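DTDP-4-dehydrorhamnose reductase (Bacillus anthracis, PDB 3SC6) catalyses the NADPH-dependent reduction of dTDP-4-dehydro-L-rhamnose to dTDP-L-rhamnose, a step of the rhamnose biosynthetic pathway. Local coordinates at residues 8-13 against 61-66; 81-86 against 131-136; 100-105 against 149-154. All coordinates share one frame; numbering follows the deposited sequence.

Contact 1. Residues 8-13 against 61-66; sequences VIITGA and IHCAAY. With NAP (NADP nicotinamide-adenine-dinucleotide phosphate), chain G.
The first and third strands of the Rossmann fold run side by side here, Ile10 paired with Ile61 and Thr11 with His62 in parallel register. Ile61 N donates to Ile9 O (2.8 Å), and Ile61 O accepts from Thr11 N. On one face Ile10 and Ile61, branched residues that favour extended backbone, both reach Leu21 of helix 16-24; Ile10 CG2 also approaches Cys63 SG at 4.2 Å. Beyond His62, segment 61-66 turns across the end of strand 6-11. Cys63 N bonds to Thr11 O at 3.0 Å, while Thr11 OG1, placed between its own backbone N and carbonyl carbon (chi1 62°), takes weak bonds from Cys63 N (3.1 Å) and Ala64 N (3.3 Å). A threonine thus suits this strand end, since it holds the incoming turn with both carbonyl and hydroxyl. Gly12 CA lies 4.0 Å from Ala64 CA, leaving no room for a CB between them, and its positive phi (78°) by itself favours glycine. The small Ala64 lets its CB sit 3.4 Å from NADP N3A, and Ala65 N donates to NADP O4B (3.2 Å). A glycine-containing turn at the C-terminal end of the first strand, facing the cofactor, is the hallmark of the Rossmann NADP site.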
loop_
_atom_site.group_PDB
_atom_site.type_symbol
_atom_site.label_atom_id
_atom_site.label_comp_id
_atom_site.label_asym_id
_atom_site.label_seq_id
_atom_site.Cartn_x
_atom_site.Cartn_y
_atom_site.Cartn_z
ATOM N N VAL A 8 -15.908 -10.916 4.276
ATOM C CA VAL A 8 -14.640 -10.199 4.321
ATOM C C VAL A 8 -14.807 -8.809 4.906
ATOM O O VAL A 8 -15.696 -8.068 4.507
ATOM C CB VAL A 8 -14.020 -10.042 2.910
ATOM C CG1 VAL A 8 -13.796 -11.396 2.277
ATOM C CG2 VAL A 8 -14.914 -9.217 2.024
ATOM N N ILE A 9 -13.962 -8.469 5.871
ATOM C CA ILE A 9 -13.998 -7.156 6.501
ATOM C C ILE A 9 -12.835 -6.328 5.978
ATOM O O ILE A 9 -11.729 -6.838 5.819
ATOM C CB ILE A 9 -13.904 -7.226 8.040
ATOM C CG1 ILE A 9 -15.161 -7.874 8.622
ATOM C CG2 ILE A 9 -13.781 -5.835 8.635
ATOM C CD1 ILE A 9 -15.173 -7.924 10.147
ATOM N N ILE A 10 -13.099 -5.053 5.691
ATOM C CA ILE A 10 -12.074 -4.140 5.191
ATOM C C ILE A 10 -11.950 -2.946 6.133
ATOM O O ILE A 10 -12.899 -2.188 6.309
ATOM C CB ILE A 10 -12.398 -3.621 3.781
ATOM C CG1 ILE A 10 -12.524 -4.788 2.801
ATOM C CG2 ILE A 10 -11.317 -2.678 3.312
ATOM C CD1 ILE A 10 -12.828 -4.362 1.380
ATOM N N THR A 11 -10.783 -2.793 6.749
ATOM C CA THR A 11 -10.547 -1.684 7.667
ATOM C C THR A 11 -9.946 -0.515 6.880
ATOM O O THR A 11 -9.004 -0.697 6.114
ATOM C CB THR A 11 -9.609 -2.092 8.815
ATOM O OG1 THR A 11 -8.335 -2.477 8.286
ATOM C CG2 THR A 11 -10.201 -3.252 9.601
ATOM N N GLY A 12 -10.488 0.683 7.077
ATOM C CA GLY A 12 -10.008 1.874 6.368
ATOM C C GLY A 12 -10.568 1.864 4.950
ATOM O O GLY A 12 -9.846 2.104 3.981
ATOM N N ALA A 13 -11.870 1.593 4.848
ATOM C CA ALA A 13 -12.585 1.521 3.571
ATOM C C ALA A 13 -12.660 2.814 2.756
ATOM O O ALA A 13 -12.867 2.754 1.546
ATOM C CB ALA A 13 -13.990 0.980 3.801
ATOM N N ILE A 61 -9.079 -7.783 5.368
ATOM C CA ILE A 61 -8.100 -7.017 4.627
ATOM C C ILE A 61 -7.905 -5.733 5.412
ATOM O O ILE A 61 -8.736 -4.831 5.379
ATOM C CB ILE A 61 -8.561 -6.728 3.211
ATOM C CG1 ILE A 61 -8.895 -8.044 2.503
ATOM C CG2 ILE A 61 -7.485 -5.959 2.470
ATOM C CD1 ILE A 61 -9.398 -7.873 1.096
ATOM N N HIS A 62 -6.796 -5.669 6.133
ATOM C CA HIS A 62 -6.479 -4.521 6.950
ATOM C C HIS A 62 -5.789 -3.409 6.162
ATOM O O HIS A 62 -4.587 -3.480 5.889
ATOM C CB HIS A 62 -5.598 -4.977 8.101
ATOM C CG HIS A 62 -5.315 -3.912 9.102
ATOM N ND1 HIS A 62 -6.138 -3.682 10.183
ATOM C CD2 HIS A 62 -4.298 -3.026 9.207
ATOM C CE1 HIS A 62 -5.644 -2.697 10.907
ATOM N NE2 HIS A 62 -4.527 -2.281 10.339
ATOM N N CYS A 63 -6.554 -2.380 5.805
ATOM C CA CYS A 63 -6.016 -1.249 5.047
ATOM C C CYS A 63 -5.830 -0.007 5.916
ATOM O O CYS A 63 -5.101 0.911 5.539
ATOM C CB CYS A 63 -6.933 -0.919 3.871
ATOM S SG CYS A 63 -7.170 -2.293 2.715
ATOM N N ALA A 64 -6.483 0.022 7.076
ATOM C CA ALA A 64 -6.383 1.158 7.992
ATOM C C ALA A 64 -4.926 1.472 8.336
ATOM O O ALA A 64 -4.130 0.562 8.584
ATOM C CB ALA A 64 -7.183 0.886 9.264
ATOM N N ALA A 65 -4.586 2.760 8.348
ATOM C CA ALA A 65 -3.225 3.187 8.661
ATOM C C ALA A 65 -3.052 4.707 8.627
ATOM O O ALA A 65 -3.867 5.434 8.048
ATOM C CB ALA A 65 -2.240 2.541 7.698
ATOM N N TYR A 66 -1.980 5.166 9.270
ATOM C CA TYR A 66 -1.628 6.575 9.339
ATOM C C TYR A 66 -0.571 6.721 8.255
ATOM O O TYR A 66 0.596 6.410 8.474
ATOM C CB TYR A 66 -1.059 6.909 10.719
ATOM C CG TYR A 66 -0.673 8.353 10.908
ATOM C CD1 TYR A 66 -1.592 9.279 11.388
ATOM C CD2 TYR A 66 0.612 8.792 10.627
ATOM C CE1 TYR A 66 -1.244 10.608 11.572
ATOM C CE2 TYR A 66 0.972 10.117 10.808
ATOM C CZ TYR A 66 0.039 11.022 11.282
ATOM O OH TYR A 66 0.389 12.343 11.460
HETATM P PA NAP G . -5.019 6.102 2.995
HETATM O O1A NAP G . -4.480 7.074 4.016
HETATM O O2A NAP G . -5.938 6.610 1.905
HETATM O O5B NAP G . -5.769 4.899 3.757
HETATM C C5B NAP G . -5.693 4.731 5.169
HETATM C C4B NAP G . -7.094 4.850 5.757
HETATM O O4B NAP G . -7.081 4.451 7.137
HETATM C C3B NAP G . -7.622 6.283 5.700
HETATM O O3B NAP G . -8.869 6.359 5.005
HETATM C C2B NAP G . -7.807 6.676 7.148
HETATM O O2B NAP G . -8.946 7.515 7.336
HETATM C C1B NAP G . -7.956 5.329 7.845
HETATM N N9A NAP G . -7.712 5.421 9.310
HETATM C C8A NAP G . -6.965 6.328 9.967
HETATM N N7A NAP G . -7.037 6.071 11.293
HETATM C C5A NAP G . -7.843 5.006 11.458
HETATM C C6A NAP G . -8.325 4.247 12.636
HETATM N N6A NAP G . -7.941 4.596 13.888
HETATM N N1A NAP G . -9.149 3.195 12.426
HETATM C C2A NAP G . -9.525 2.854 11.178
HETATM N N3A NAP G . -9.099 3.535 10.094
HETATM C C4A NAP G . -8.269 4.604 10.209
HETATM O O3 NAP G . -3.773 5.333 2.314
HETATM P PN NAP G . -3.938 3.972 1.451
HETATM O O1N NAP G . -2.879 3.981 0.373
HETATM O O2N NAP G . -5.387 3.747 1.098
HETATM O O5D NAP G . -3.539 2.838 2.514
HETATM C C5D NAP G . -3.346 1.486 2.098
HETATM C C4D NAP G . -2.179 0.853 2.854
HETATM O O4D NAP G . -1.019 0.789 2.010
HETATM C C3D NAP G . -1.781 1.634 4.103
HETATM O O3D NAP G . -1.791 0.774 5.246
HETATM C C2D NAP G . -0.380 2.139 3.834
HETATM O O2D NAP G . 0.410 2.068 5.021
HETATM C C1D NAP G . 0.142 1.224 2.731
HETATM N N1N NAP G . 1.101 1.876 1.827
HETATM C C2N NAP G . 0.733 2.957 1.118
HETATM C C3N NAP G . 1.629 3.584 0.254
HETATM C C7N NAP G . 1.187 4.796 -0.523
HETATM O O7N NAP G . 0.069 5.250 -0.324
HETATM N N7N NAP G . 2.004 5.355 -1.413
HETATM C C4N NAP G . 2.917 3.071 0.126
HETATM C C5N NAP G . 3.271 1.952 0.862
HETATM C C6N NAP G . 2.337 1.367 1.709
HETATM P P2B NAP G . -8.767 9.090 7.630
HETATM O O1X NAP G . -10.173 9.622 7.494
HETATM O O2X NAP G . -8.212 9.160 9.033
HETATM O O3X NAP G . -7.809 9.565 6.565
#

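Contact 2. Residues 81-86 against 131-136; sequences VINAIG and GASKYA. With NAP (NADP nicotinamide-adenine-dinucleotide phosphate), chain G.
In Asn83, chi1 of -65° carries CG toward the neighbouring helix and chi2 of -12° then sets the amide with ND2 at Ser133 OG, which itself stands between its backbone N and carbonyl carbon (chi1 61°); amide and hydroxyl thus meet between two helices of the Rossmann-type reductase fold. Helix 129-144 carries Tyr130 and Lys134, spaced as in the YxxxK motif of short-chain dehydrogenases/reductases, and helix 76-97 runs beside it, nearly parallel. Asn83 ND2 donates to Ser133 OG at 3.0 Å in an almost straight bond that lies close to the plane of the amide. Ser133 OG is also hydrogen-bonded to Tyr130 O one turn earlier, and Asn83 OD1 is bonded to Tyr66 N, so both polar ends of the Asn83 amide, and the Ser133 hydroxyl, have partners. Asparagine suits the place because it offers a donor and an acceptor from one flat group, and gripping both ends fixes its rotation. The side chain of Lys134 passes obliquely over the same amide, CG lying 3.3 Å from Asn83 ND2. Its aliphatic part therefore packs against asparagine while its amino group goes on to the nicotinamide ribose hydroxyls O3D and O2D of NADP; the exact position of NZ is doubtful. On the adenine side, Ile82 CD1 lies 3.4 Å from NADP N6A. Next to Asn83 on its helix, and a turn beyond Ser133 on the other, the small residues Ala84 and Ala136 go with axes 7.2 Å apart: Ala84 CB rests 3.8 Å from Ser133 O and meets the methyl of Ala136, CB to CB, at 3.9 Å.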
loop_
_atom_site.group_PDB
_atom_site.type_symbol
_atom_site.label_atom_id
_atom_site.label_comp_id
_atom_site.label_asym_id
_atom_site.label_seq_id
_atom_site.Cartn_x
_atom_site.Cartn_y
_atom_site.Cartn_z
ATOM N N VAL A 81 0.458 4.145 17.584
ATOM C CA VAL A 81 -0.875 3.785 18.049
ATOM C C VAL A 81 -1.703 3.232 16.901
ATOM O O VAL A 81 -2.302 2.172 17.025
ATOM C CB VAL A 81 -1.616 4.982 18.700
ATOM C CG1 VAL A 81 -3.044 4.592 19.066
ATOM C CG2 VAL A 81 -0.869 5.471 19.925
ATOM N N ILE A 82 -1.715 3.937 15.777
ATOM C CA ILE A 82 -2.483 3.501 14.614
ATOM C C ILE A 82 -1.876 2.313 13.885
ATOM O O ILE A 82 -2.512 1.281 13.765
ATOM C CB ILE A 82 -2.657 4.634 13.571
ATOM C CG1 ILE A 82 -3.400 5.828 14.170
ATOM C CG2 ILE A 82 -3.436 4.119 12.358
ATOM C CD1 ILE A 82 -4.782 5.496 14.643
ATOM N N ASN A 83 -0.647 2.471 13.401
ATOM C CA ASN A 83 0.045 1.414 12.658
ATOM C C ASN A 83 0.503 0.179 13.428
ATOM O O ASN A 83 0.410 -0.940 12.909
ATOM C CB ASN A 83 1.235 2.005 11.891
ATOM C CG ASN A 83 0.810 2.975 10.796
ATOM O OD1 ASN A 83 -0.366 3.063 10.452
ATOM N ND2 ASN A 83 1.777 3.672 10.216
ATOM N N ALA A 84 1.008 0.367 14.641
ATOM C CA ALA A 84 1.479 -0.758 15.445
ATOM C C ALA A 84 0.367 -1.351 16.311
ATOM O O ALA A 84 -0.109 -2.465 16.053
ATOM C CB ALA A 84 2.644 -0.323 16.312
ATOM N N ILE A 85 -0.041 -0.602 17.337
ATOM C CA ILE A 85 -1.092 -1.044 18.249
ATOM C C ILE A 85 -2.347 -1.425 17.477
ATOM O O ILE A 85 -3.017 -2.400 17.808
ATOM C CB ILE A 85 -1.424 0.037 19.316
ATOM C CG1 ILE A 85 -0.174 0.379 20.136
ATOM C CG2 ILE A 85 -2.534 -0.434 20.245
ATOM C CD1 ILE A 85 0.440 -0.810 20.829
ATOM N N GLY A 86 -2.655 -0.665 16.438
ATOM C CA GLY A 86 -3.830 -0.934 15.621
ATOM C C GLY A 86 -3.778 -2.299 14.956
ATOM O O GLY A 86 -4.772 -3.019 14.922
ATOM N N GLY A 131 7.878 3.975 8.382
ATOM C CA GLY A 131 8.393 2.640 8.113
ATOM C C GLY A 131 8.554 1.806 9.370
ATOM O O GLY A 131 8.237 0.614 9.375
ATOM N N ALA A 132 9.039 2.438 10.437
ATOM C CA ALA A 132 9.252 1.762 11.715
ATOM C C ALA A 132 7.944 1.401 12.386
ATOM O O ALA A 132 7.841 0.356 13.022
ATOM C CB ALA A 132 10.081 2.633 12.638
ATOM N N SER A 133 6.949 2.268 12.251
ATOM C CA SER A 133 5.645 2.030 12.855
ATOM C C SER A 133 4.967 0.817 12.230
ATOM O O SER A 133 4.389 -0.001 12.946
ATOM C CB SER A 133 4.746 3.256 12.715
ATOM O OG SER A 133 4.520 3.560 11.352
ATOM N N LYS A 134 5.019 0.686 10.904
ATOM C CA LYS A 134 4.381 -0.474 10.294
ATOM C C LYS A 134 5.196 -1.749 10.463
ATOM O O LYS A 134 4.637 -2.840 10.454
ATOM C CB LYS A 134 3.903 -0.248 8.862
ATOM C CG LYS A 134 2.884 0.880 8.788
ATOM C CD LYS A 134 2.106 0.898 7.496
ATOM C CE LYS A 134 1.228 -0.360 7.420
ATOM N NZ LYS A 134 0.365 -0.447 6.221
ATOM N N TYR A 135 6.509 -1.630 10.615
ATOM C CA TYR A 135 7.317 -2.824 10.820
ATOM C C TYR A 135 6.892 -3.396 12.166
ATOM O O TYR A 135 6.738 -4.610 12.310
ATOM C CB TYR A 135 8.816 -2.535 10.759
ATOM C CG TYR A 135 9.663 -3.726 11.147
ATOM C CD1 TYR A 135 9.793 -4.819 10.301
ATOM C CD2 TYR A 135 10.393 -3.725 12.333
ATOM C CE1 TYR A 135 10.572 -5.910 10.658
ATOM C CE2 TYR A 135 11.186 -4.803 12.691
ATOM C CZ TYR A 135 11.274 -5.893 11.847
ATOM O OH TYR A 135 12.062 -6.977 12.187
ATOM N N ALA A 136 6.676 -2.507 13.139
ATOM C CA ALA A 136 6.245 -2.906 14.470
ATOM C C ALA A 136 4.877 -3.552 14.304
ATOM O O ALA A 136 4.530 -4.500 15.004
ATOM C CB ALA A 136 6.159 -1.698 15.396
HETATM P PA NAP G . -5.019 6.102 2.995
HETATM O O1A NAP G . -4.480 7.074 4.016
HETATM O O2A NAP G . -5.938 6.610 1.905
HETATM O O5B NAP G . -5.769 4.899 3.757
HETATM C C5B NAP G . -5.693 4.731 5.169
HETATM C C4B NAP G . -7.094 4.850 5.757
HETATM O O4B NAP G . -7.081 4.451 7.137
HETATM C C3B NAP G . -7.622 6.283 5.700
HETATM O O3B NAP G . -8.869 6.359 5.005
HETATM C C2B NAP G . -7.807 6.676 7.148
HETATM O O2B NAP G . -8.946 7.515 7.336
HETATM C C1B NAP G . -7.956 5.329 7.845
HETATM N N9A NAP G . -7.712 5.421 9.310
HETATM C C8A NAP G . -6.965 6.328 9.967
HETATM N N7A NAP G . -7.037 6.071 11.293
HETATM C C5A NAP G . -7.843 5.006 11.458
HETATM C C6A NAP G . -8.325 4.247 12.636
HETATM N N6A NAP G . -7.941 4.596 13.888
HETATM N N1A NAP G . -9.149 3.195 12.426
HETATM C C2A NAP G . -9.525 2.854 11.178
HETATM N N3A NAP G . -9.099 3.535 10.094
HETATM C C4A NAP G . -8.269 4.604 10.209
HETATM O O3 NAP G . -3.773 5.333 2.314
HETATM P PN NAP G . -3.938 3.972 1.451
HETATM O O1N NAP G . -2.879 3.981 0.373
HETATM O O2N NAP G . -5.387 3.747 1.098
HETATM O O5D NAP G . -3.539 2.838 2.514
HETATM C C5D NAP G . -3.346 1.486 2.098
HETATM C C4D NAP G . -2.179 0.853 2.854
HETATM O O4D NAP G . -1.019 0.789 2.010
HETATM C C3D NAP G . -1.781 1.634 4.103
HETATM O O3D NAP G . -1.791 0.774 5.246
HETATM C C2D NAP G . -0.380 2.139 3.834
HETATM O O2D NAP G . 0.410 2.068 5.021
HETATM C C1D NAP G . 0.142 1.224 2.731
HETATM N N1N NAP G . 1.101 1.876 1.827
HETATM C C2N NAP G . 0.733 2.957 1.118
HETATM C C3N NAP G . 1.629 3.584 0.254
HETATM C C7N NAP G . 1.187 4.796 -0.523
HETATM O O7N NAP G . 0.069 5.250 -0.324
HETATM N N7N NAP G . 2.004 5.355 -1.413
HETATM C C4N NAP G . 2.917 3.071 0.126
HETATM C C5N NAP G . 3.271 1.952 0.862
HETATM C C6N NAP G . 2.337 1.367 1.709
HETATM P P2B NAP G . -8.767 9.090 7.630
HETATM O O1X NAP G . -10.173 9.622 7.494
HETATM O O2X NAP G . -8.212 9.160 9.033
HETATM O O3X NAP G . -7.809 9.565 6.565
#

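Contact 3. Residues 100-105 against 149-154; sequences KLVYIS and FIVRTS. With NAP (NADP nicotinamide-adenine-dinucleotide phosphate), chain G.
Val102, Ile104, Phe149 and Val151 form the closely packed face of this pair of parallel strands, whereas the end at Lys100 is looser and partly exposed. On the packed face Ile104 and Val151 lie side by side, Ile104 CD1 meeting Val151 CB at 3.9 Å. Ile104 has CG2 anti to the backbone N, which turns that methyl to the ribose oxygen O4D of NADP. Val102 CG2 comes obliquely to Phe149 CD2 (3.9 Å). Helix 191-202 closes over all four, so branched and aromatic hydrocarbon side chains suit these buried positions. At the loose end Lys100 CB merely touches the edge of the Phe149 ring, 4.3 Å from CE2, while its NZ reaches Thr204 O. Five backbone bonds join the strands, from Phe149 N to Leu101 O through to Thr153 N to Ser105 O (3.0 Å). On the reverse face Ile150 CG2 lies at the edge of the Tyr103 ring. Farther on, Ser105 CB packs on Arg152 CG at 3.6 Å; Glu138 receives both polar ends, bonding Ser105 OG and making a salt bridge with Arg152 NH2, which, with His211 NE2 at NH1, supplies partners for a buried guanidinium. Beyond this, Ser105 O is 3.4 Å from NADP C6N and Thr153 O equally near C5N. C-terminal (carboxyl) ends of parallel strands bordering the nicotinamide are a feature of the Rossmann dinucleotide site.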
loop_
_atom_site.group_PDB
_atom_site.type_symbol
_atom_site.label_atom_id
_atom_site.label_comp_id
_atom_site.label_asym_id
_atom_site.label_seq_id
_atom_site.Cartn_x
_atom_site.Cartn_y
_atom_site.Cartn_z
ATOM N N LYS A 100 -8.352 -15.157 8.015
ATOM C CA LYS A 100 -7.078 -14.959 7.342
ATOM C C LYS A 100 -6.902 -13.454 7.381
ATOM O O LYS A 100 -7.838 -12.719 7.069
ATOM C CB LYS A 100 -7.114 -15.461 5.900
ATOM C CG LYS A 100 -7.405 -16.946 5.764
ATOM C CD LYS A 100 -7.419 -17.384 4.305
ATOM C CE LYS A 100 -7.680 -18.874 4.183
ATOM N NZ LYS A 100 -7.688 -19.318 2.766
ATOM N N LEU A 101 -5.719 -12.990 7.768
ATOM C CA LEU A 101 -5.451 -11.551 7.855
ATOM C C LEU A 101 -4.479 -11.022 6.801
ATOM O O LEU A 101 -3.378 -11.545 6.637
ATOM C CB LEU A 101 -4.905 -11.222 9.249
ATOM C CG LEU A 101 -4.543 -9.766 9.538
ATOM C CD1 LEU A 101 -5.739 -8.860 9.299
ATOM C CD2 LEU A 101 -4.021 -9.622 10.970
ATOM N N VAL A 102 -4.895 -9.981 6.086
ATOM C CA VAL A 102 -4.047 -9.378 5.064
ATOM C C VAL A 102 -3.601 -8.034 5.604
ATOM O O VAL A 102 -4.416 -7.130 5.776
ATOM C CB VAL A 102 -4.766 -9.193 3.718
ATOM C CG1 VAL A 102 -3.851 -8.510 2.733
ATOM C CG2 VAL A 102 -5.219 -10.525 3.176
ATOM N N TYR A 103 -2.309 -7.919 5.902
ATOM C CA TYR A 103 -1.754 -6.688 6.429
ATOM C C TYR A 103 -0.924 -5.998 5.357
ATOM O O TYR A 103 0.128 -6.498 4.954
ATOM C CB TYR A 103 -0.911 -6.960 7.674
ATOM C CG TYR A 103 -0.305 -5.714 8.267
ATOM C CD1 TYR A 103 -1.028 -4.917 9.148
ATOM C CD2 TYR A 103 0.995 -5.340 7.965
ATOM C CE1 TYR A 103 -0.482 -3.769 9.693
ATOM C CE2 TYR A 103 1.555 -4.197 8.514
ATOM C CZ TYR A 103 0.809 -3.418 9.376
ATOM O OH TYR A 103 1.363 -2.286 9.924
ATOM N N ILE A 104 -1.413 -4.846 4.897
ATOM C CA ILE A 104 -0.735 -4.075 3.866
ATOM C C ILE A 104 0.396 -3.288 4.498
ATOM O O ILE A 104 0.179 -2.523 5.435
ATOM C CB ILE A 104 -1.699 -3.116 3.153
ATOM C CG1 ILE A 104 -2.857 -3.893 2.522
ATOM C CG2 ILE A 104 -0.969 -2.338 2.079
ATOM C CD1 ILE A 104 -2.424 -4.914 1.484
ATOM N N SER A 105 1.606 -3.488 3.986
ATOM C CA SER A 105 2.775 -2.800 4.509
ATOM C C SER A 105 3.472 -1.976 3.429
ATOM O O SER A 105 2.980 -1.867 2.305
ATOM C CB SER A 105 3.736 -3.793 5.157
ATOM O OG SER A 105 4.857 -3.124 5.707
ATOM N N PHE A 149 -1.135 -12.662 5.618
ATOM C CA PHE A 149 -0.427 -12.321 4.409
ATOM C C PHE A 149 0.073 -10.900 4.587
ATOM O O PHE A 149 -0.722 -9.960 4.564
ATOM C CB PHE A 149 -1.346 -12.323 3.185
ATOM C CG PHE A 149 -2.006 -13.632 2.907
ATOM C CD1 PHE A 149 -1.398 -14.567 2.104
ATOM C CD2 PHE A 149 -3.262 -13.906 3.410
ATOM C CE1 PHE A 149 -2.019 -15.766 1.831
ATOM C CE2 PHE A 149 -3.885 -15.102 3.134
ATOM C CZ PHE A 149 -3.263 -16.032 2.348
ATOM N N ILE A 150 1.369 -10.729 4.810
ATOM C CA ILE A 150 1.918 -9.389 4.964
ATOM C C ILE A 150 2.246 -8.967 3.542
ATOM O O ILE A 150 3.145 -9.527 2.922
ATOM C CB ILE A 150 3.160 -9.346 5.866
ATOM C CG1 ILE A 150 2.795 -9.807 7.277
ATOM C CG2 ILE A 150 3.703 -7.943 5.942
ATOM C CD1 ILE A 150 3.947 -9.770 8.252
ATOM N N VAL A 151 1.488 -8.009 3.016
ATOM C CA VAL A 151 1.702 -7.534 1.656
ATOM C C VAL A 151 2.305 -6.127 1.589
ATOM O O VAL A 151 1.615 -5.128 1.775
ATOM C CB VAL A 151 0.378 -7.560 0.844
ATOM C CG1 VAL A 151 0.600 -7.017 -0.557
ATOM C CG2 VAL A 151 -0.185 -8.980 0.783
ATOM N N ARG A 152 3.604 -6.065 1.318
ATOM C CA ARG A 152 4.314 -4.799 1.210
ATOM C C ARG A 152 4.175 -4.281 -0.209
ATOM O O ARG A 152 4.389 -5.026 -1.168
ATOM C CB ARG A 152 5.786 -5.011 1.530
ATOM C CG ARG A 152 6.038 -5.445 2.944
ATOM C CD ARG A 152 7.461 -5.876 3.142
ATOM N NE ARG A 152 7.703 -6.292 4.515
ATOM C CZ ARG A 152 8.815 -6.885 4.930
ATOM N NH1 ARG A 152 9.764 -7.205 4.060
ATOM N NH2 ARG A 152 8.951 -7.223 6.204
ATOM N N THR A 153 3.808 -3.010 -0.337
ATOM C CA THR A 153 3.645 -2.383 -1.638
ATOM C C THR A 153 4.350 -1.029 -1.570
ATOM O O THR A 153 4.947 -0.705 -0.544
ATOM C CB THR A 153 2.173 -2.195 -1.998
ATOM O OG1 THR A 153 2.062 -1.717 -3.344
ATOM C CG2 THR A 153 1.499 -1.230 -1.028
ATOM N N SER A 154 4.280 -0.238 -2.644
ATOM C CA SER A 154 4.937 1.077 -2.665
ATOM C C SER A 154 4.463 1.977 -3.801
ATOM O O SER A 154 4.051 1.479 -4.852
ATOM C CB SER A 154 6.438 0.878 -2.843
ATOM O OG SER A 154 6.709 0.213 -4.070
HETATM P PA NAP G . -5.019 6.102 2.995
HETATM O O1A NAP G . -4.480 7.074 4.016
HETATM O O2A NAP G . -5.938 6.610 1.905
HETATM O O5B NAP G . -5.769 4.899 3.757
HETATM C C5B NAP G . -5.693 4.731 5.169
HETATM C C4B NAP G . -7.094 4.850 5.757
HETATM O O4B NAP G . -7.081 4.451 7.137
HETATM C C3B NAP G . -7.622 6.283 5.700
HETATM O O3B NAP G . -8.869 6.359 5.005
HETATM C C2B NAP G . -7.807 6.676 7.148
HETATM O O2B NAP G . -8.946 7.515 7.336
HETATM C C1B NAP G . -7.956 5.329 7.845
HETATM N N9A NAP G . -7.712 5.421 9.310
HETATM C C8A NAP G . -6.965 6.328 9.967
HETATM N N7A NAP G . -7.037 6.071 11.293
HETATM C C5A NAP G . -7.843 5.006 11.458
HETATM C C6A NAP G . -8.325 4.247 12.636
HETATM N N6A NAP G . -7.941 4.596 13.888
HETATM N N1A NAP G . -9.149 3.195 12.426
HETATM C C2A NAP G . -9.525 2.854 11.178
HETATM N N3A NAP G . -9.099 3.535 10.094
HETATM C C4A NAP G . -8.269 4.604 10.209
HETATM O O3 NAP G . -3.773 5.333 2.314
HETATM P PN NAP G . -3.938 3.972 1.451
HETATM O O1N NAP G . -2.879 3.981 0.373
HETATM O O2N NAP G . -5.387 3.747 1.098
HETATM O O5D NAP G . -3.539 2.838 2.514
HETATM C C5D NAP G . -3.346 1.486 2.098
HETATM C C4D NAP G . -2.179 0.853 2.854
HETATM O O4D NAP G . -1.019 0.789 2.010
HETATM C C3D NAP G . -1.781 1.634 4.103
HETATM O O3D NAP G . -1.791 0.774 5.246
HETATM C C2D NAP G . -0.380 2.139 3.834
HETATM O O2D NAP G . 0.410 2.068 5.021
HETATM C C1D NAP G . 0.142 1.224 2.731
HETATM N N1N NAP G . 1.101 1.876 1.827
HETATM C C2N NAP G . 0.733 2.957 1.118
HETATM C C3N NAP G . 1.629 3.584 0.254
HETATM C C7N NAP G . 1.187 4.796 -0.523
HETATM O O7N NAP G . 0.069 5.250 -0.324
HETATM N N7N NAP G . 2.004 5.355 -1.413
HETATM C C4N NAP G . 2.917 3.071 0.126
HETATM C C5N NAP G . 3.271 1.952 0.862
HETATM C C6N NAP G . 2.337 1.367 1.709
HETATM P P2B NAP G . -8.767 9.090 7.630
HETATM O O1X NAP G . -10.173 9.622 7.494
HETATM O O2X NAP G . -8.212 9.160 9.033
HETATM O O3X NAP G . -7.809 9.565 6.565
#

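Overall arrangement
From the N terminus, contact 1 closes first: the chain leaves strand 6-11, passes helix 16-24, strand 30-35 and helix 45-55, and returns as strand 59-62 beside it. Only afterwards does contact 2 open, on helix 76-97. Before it closes on helix 129-144, strand 100-106 has begun contact 3, which closes last on strand 148-157; contacts 2 and 3 therefore cross, and both follow contact 1 in series. Strands 59-62 and 100-106 are sheet neighbours, with His62 N probably bonded to Val102 O, so contacts 1 and 3 share one sheet. The helix pair of contact 2 packs against the face of that sheet that carries His62 and Tyr103, and all three contacts border NADP.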